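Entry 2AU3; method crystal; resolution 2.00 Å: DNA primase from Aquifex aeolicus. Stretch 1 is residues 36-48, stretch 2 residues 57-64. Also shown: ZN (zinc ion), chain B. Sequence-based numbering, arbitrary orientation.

Stretch 1 36-48: NCPFHPDDTPSFY
Stretch 2 57-64: KCFGCGVG

Stretch 1 runs as loop and turn from N36 to S46 and becomes a strand at F47 and Y48; stretch 2 enters as a strand at K57 and C58 and then turns from F59 through V63. The strands are antiparallel. F47 faces C58 as a non-hydrogen-bonded pair, CA to CA 4.0 Å, and Y48 faces K57 as a hydrogen-bonded pair, CA to CA 5.4 Å. The latter is closed by two bonds, Y48 N to K57 O at 3.0 Å (167° at the hydrogen) and K57 N to Y48 O at 2.9 Å (154°). Beyond the F47–C58 pair, F59 N donates to S46 O at 2.6 Å (158°), while C58 CA approaches the same oxygen, S46 O, at 3.4 Å. Phi/psi are -106/114 for F47, -114/143 for Y48, -157/125 for K57 and -88/119 for C58. The following turn is held by C58 N to V63 O, 2.7 Å, and G62, at 91/-8, has a conformation that calls for glycine.

The zinc ion joins the two stretches through two ligands from each: C37 SG at 2.3 Å, H40 ND1 at 2.0 Å, C58 SG at 2.4 Å and C61 SG at 2.3 Å from ZN. C37 and C58 are t (chi1 -175° and -172°), C61 is p (67°), and H40 lies between wells at 93° with chi2 -82°. Backbone amides also point at the sulfurs, as expected around electron-rich thiolates: F39 N to C37 SG is 3.4 Å and C61 N to C58 SG is 3.5 Å.

Metal binding through ND1 leaves the H40 NE2 proton for D42 OD1, 2.6 Å away in a weak bond; D42 is p. The imidazole edge meets C58, H40 CE1 to C58 SG 3.2 Å, while one ring face lies over G60 C and C61 N, with H40 CE1 3.5 Å from C61 N. The absent side chain matters here: an ideal CB on G60 would sit 2.2 Å from H40 CE1, a clash.

F47 and C58 project to one face of the sheet, where F47 (t, chi2 105°) places CD1 4.0 Å from C58 CB. V63 (p) adds apolar contact beside the zinc site, its CG1 3.8 Å from CD2 of F39 (m, chi2 -56°). Y48 and K57 occupy the other face. Y48 (m, chi2 -98°) meets F59 (m, chi2 60°) obliquely, with planes at 69°, centroids 5.4 Å apart and Y48 CD2 3.8 Å from F59 CD1. K57, with chi angles t, p, t, t, reaches forward along its own stretch to bond NZ to G62 O at 2.6 Å.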

# COMPACT_ATOMS: atom_id res chain seq x y z
N ASN A 36 22.14 -14.14 9.76
CA ASN A 36 21.66 -14.98 8.66
C ASN A 36 20.28 -15.47 9.02
O ASN A 36 20.02 -15.81 10.17
CB ASN A 36 22.58 -16.18 8.37
CG ASN A 36 24.03 -15.79 8.17
OD1 ASN A 36 24.46 -15.47 7.06
ND2 ASN A 36 24.81 -15.85 9.24
N CYS A 37 19.41 -15.56 8.02
CA CYS A 37 18.04 -15.97 8.27
C CYS A 37 17.94 -17.46 8.67
O CYS A 37 18.55 -18.31 8.04
CB CYS A 37 17.17 -15.68 7.05
SG CYS A 37 15.42 -16.03 7.29
N PRO A 38 17.19 -17.76 9.73
CA PRO A 38 17.00 -19.14 10.18
C PRO A 38 15.85 -19.85 9.44
O PRO A 38 15.61 -21.03 9.69
CB PRO A 38 16.63 -18.98 11.66
CG PRO A 38 15.89 -17.65 11.71
CD PRO A 38 16.45 -16.80 10.58
N PHE A 39 15.15 -19.13 8.56
CA PHE A 39 13.94 -19.65 7.93
C PHE A 39 14.12 -19.95 6.43
O PHE A 39 13.39 -20.78 5.87
CB PHE A 39 12.76 -18.70 8.16
CG PHE A 39 12.54 -18.32 9.60
CD1 PHE A 39 12.36 -19.30 10.57
CD2 PHE A 39 12.51 -16.98 9.99
CE1 PHE A 39 12.18 -18.97 11.91
CE2 PHE A 39 12.31 -16.63 11.33
CZ PHE A 39 12.14 -17.63 12.29
N HIS A 40 15.09 -19.29 5.81
CA HIS A 40 15.50 -19.60 4.44
C HIS A 40 17.03 -19.62 4.38
O HIS A 40 17.70 -19.05 5.23
CB HIS A 40 14.90 -18.60 3.44
CG HIS A 40 15.79 -17.42 3.14
ND1 HIS A 40 15.89 -16.32 3.96
CD2 HIS A 40 16.62 -17.18 2.09
CE1 HIS A 40 16.75 -15.46 3.45
NE2 HIS A 40 17.20 -15.95 2.31
N PRO A 41 17.61 -20.30 3.39
CA PRO A 41 19.06 -20.41 3.32
C PRO A 41 19.77 -19.49 2.33
O PRO A 41 19.92 -19.89 1.17
CB PRO A 41 19.26 -21.87 2.88
CG PRO A 41 18.00 -22.22 2.09
CD PRO A 41 16.95 -21.16 2.38
N ASP A 42 20.24 -18.31 2.74
CA ASP A 42 21.27 -17.68 1.91
C ASP A 42 22.58 -17.15 2.49
O ASP A 42 22.68 -16.67 3.64
CB ASP A 42 20.75 -16.92 0.66
CG ASP A 42 19.94 -15.67 0.98
OD1 ASP A 42 19.76 -15.35 2.18
OD2 ASP A 42 19.45 -14.97 0.05
N ASP A 43 23.57 -17.28 1.61
CA ASP A 43 24.99 -16.98 1.77
C ASP A 43 25.37 -15.71 2.53
O ASP A 43 26.48 -15.60 3.05
CB ASP A 43 25.62 -16.91 0.37
CG ASP A 43 24.98 -15.83 -0.52
OD1 ASP A 43 23.93 -15.26 -0.12
OD2 ASP A 43 25.47 -15.50 -1.62
N THR A 44 24.46 -14.74 2.54
CA THR A 44 24.75 -13.39 3.02
C THR A 44 23.65 -12.98 4.00
O THR A 44 22.47 -13.14 3.68
CB THR A 44 24.86 -12.41 1.82
OG1 THR A 44 24.63 -11.07 2.26
CG2 THR A 44 23.74 -12.67 0.82
N PRO A 45 24.02 -12.48 5.19
CA PRO A 45 23.01 -12.11 6.19
C PRO A 45 21.99 -11.11 5.61
O PRO A 45 22.37 -10.03 5.17
CB PRO A 45 23.84 -11.48 7.30
CG PRO A 45 25.19 -12.10 7.16
CD PRO A 45 25.39 -12.26 5.67
N SER A 46 20.72 -11.51 5.58
CA SER A 46 19.66 -10.71 4.96
C SER A 46 18.50 -10.45 5.92
O SER A 46 17.48 -9.88 5.54
CB SER A 46 19.12 -11.43 3.73
OG SER A 46 20.17 -11.74 2.85
N PHE A 47 18.68 -10.87 7.17
CA PHE A 47 17.62 -10.86 8.18
C PHE A 47 17.90 -9.73 9.17
O PHE A 47 18.90 -9.77 9.90
CB PHE A 47 17.61 -12.22 8.90
CG PHE A 47 16.54 -12.36 9.94
CD1 PHE A 47 15.41 -13.13 9.68
CD2 PHE A 47 16.69 -11.78 11.21
CE1 PHE A 47 14.41 -13.30 10.66
CE2 PHE A 47 15.71 -11.94 12.19
CZ PHE A 47 14.57 -12.71 11.92
N TYR A 48 17.01 -8.73 9.18
CA TYR A 48 17.23 -7.51 9.93
C TYR A 48 16.24 -7.34 11.06
O TYR A 48 15.08 -7.71 10.94
CB TYR A 48 17.19 -6.28 9.01
CG TYR A 48 18.39 -6.18 8.09
CD1 TYR A 48 19.46 -5.36 8.41
CD2 TYR A 48 18.45 -6.91 6.91
CE1 TYR A 48 20.56 -5.26 7.57
CE2 TYR A 48 19.53 -6.83 6.08
CZ TYR A 48 20.59 -6.00 6.41
OH TYR A 48 21.66 -5.94 5.57
N LYS A 57 12.62 -8.29 9.57
CA LYS A 57 12.24 -8.48 8.16
C LYS A 57 13.42 -9.11 7.46
O LYS A 57 14.53 -8.58 7.51
CB LYS A 57 11.90 -7.14 7.49
CG LYS A 57 11.51 -7.23 5.99
CD LYS A 57 10.11 -7.88 5.75
CE LYS A 57 9.74 -7.81 4.24
NZ LYS A 57 8.45 -8.51 3.93
N CYS A 58 13.18 -10.25 6.82
CA CYS A 58 14.21 -10.87 6.00
C CYS A 58 14.17 -10.34 4.57
O CYS A 58 13.18 -10.49 3.88
CB CYS A 58 14.09 -12.38 5.98
SG CYS A 58 15.50 -13.08 5.16
N PHE A 59 15.26 -9.72 4.14
CA PHE A 59 15.37 -9.24 2.76
C PHE A 59 15.68 -10.38 1.81
O PHE A 59 15.79 -10.17 0.61
CB PHE A 59 16.44 -8.17 2.64
CG PHE A 59 15.99 -6.83 3.11
CD1 PHE A 59 15.57 -6.65 4.43
CD2 PHE A 59 15.94 -5.75 2.23
CE1 PHE A 59 15.14 -5.41 4.89
CE2 PHE A 59 15.52 -4.49 2.68
CZ PHE A 59 15.10 -4.33 4.01
N GLY A 60 15.81 -11.59 2.35
CA GLY A 60 16.10 -12.74 1.52
C GLY A 60 14.86 -13.52 1.13
O GLY A 60 14.68 -13.86 -0.05
N CYS A 61 14.01 -13.81 2.10
CA CYS A 61 12.75 -14.50 1.83
C CYS A 61 11.50 -13.65 2.07
O CYS A 61 10.41 -14.04 1.67
CB CYS A 61 12.66 -15.79 2.62
SG CYS A 61 12.54 -15.50 4.40
N GLY A 62 11.65 -12.51 2.73
CA GLY A 62 10.52 -11.61 2.92
C GLY A 62 9.73 -11.81 4.19
O GLY A 62 8.83 -11.03 4.50
N VAL A 63 10.02 -12.88 4.93
CA VAL A 63 9.42 -13.08 6.24
C VAL A 63 9.67 -11.85 7.15
O VAL A 63 10.75 -11.26 7.14
CB VAL A 63 9.90 -14.40 6.92
CG1 VAL A 63 11.24 -14.23 7.62
CG2 VAL A 63 8.88 -14.91 7.88
N GLY A 64 8.64 -11.45 7.88
CA GLY A 64 8.74 -10.28 8.73
C GLY A 64 7.67 -10.30 9.80
O GLY A 64 6.69 -11.03 9.67
ZN ZN B . 14.71 -15.35 5.25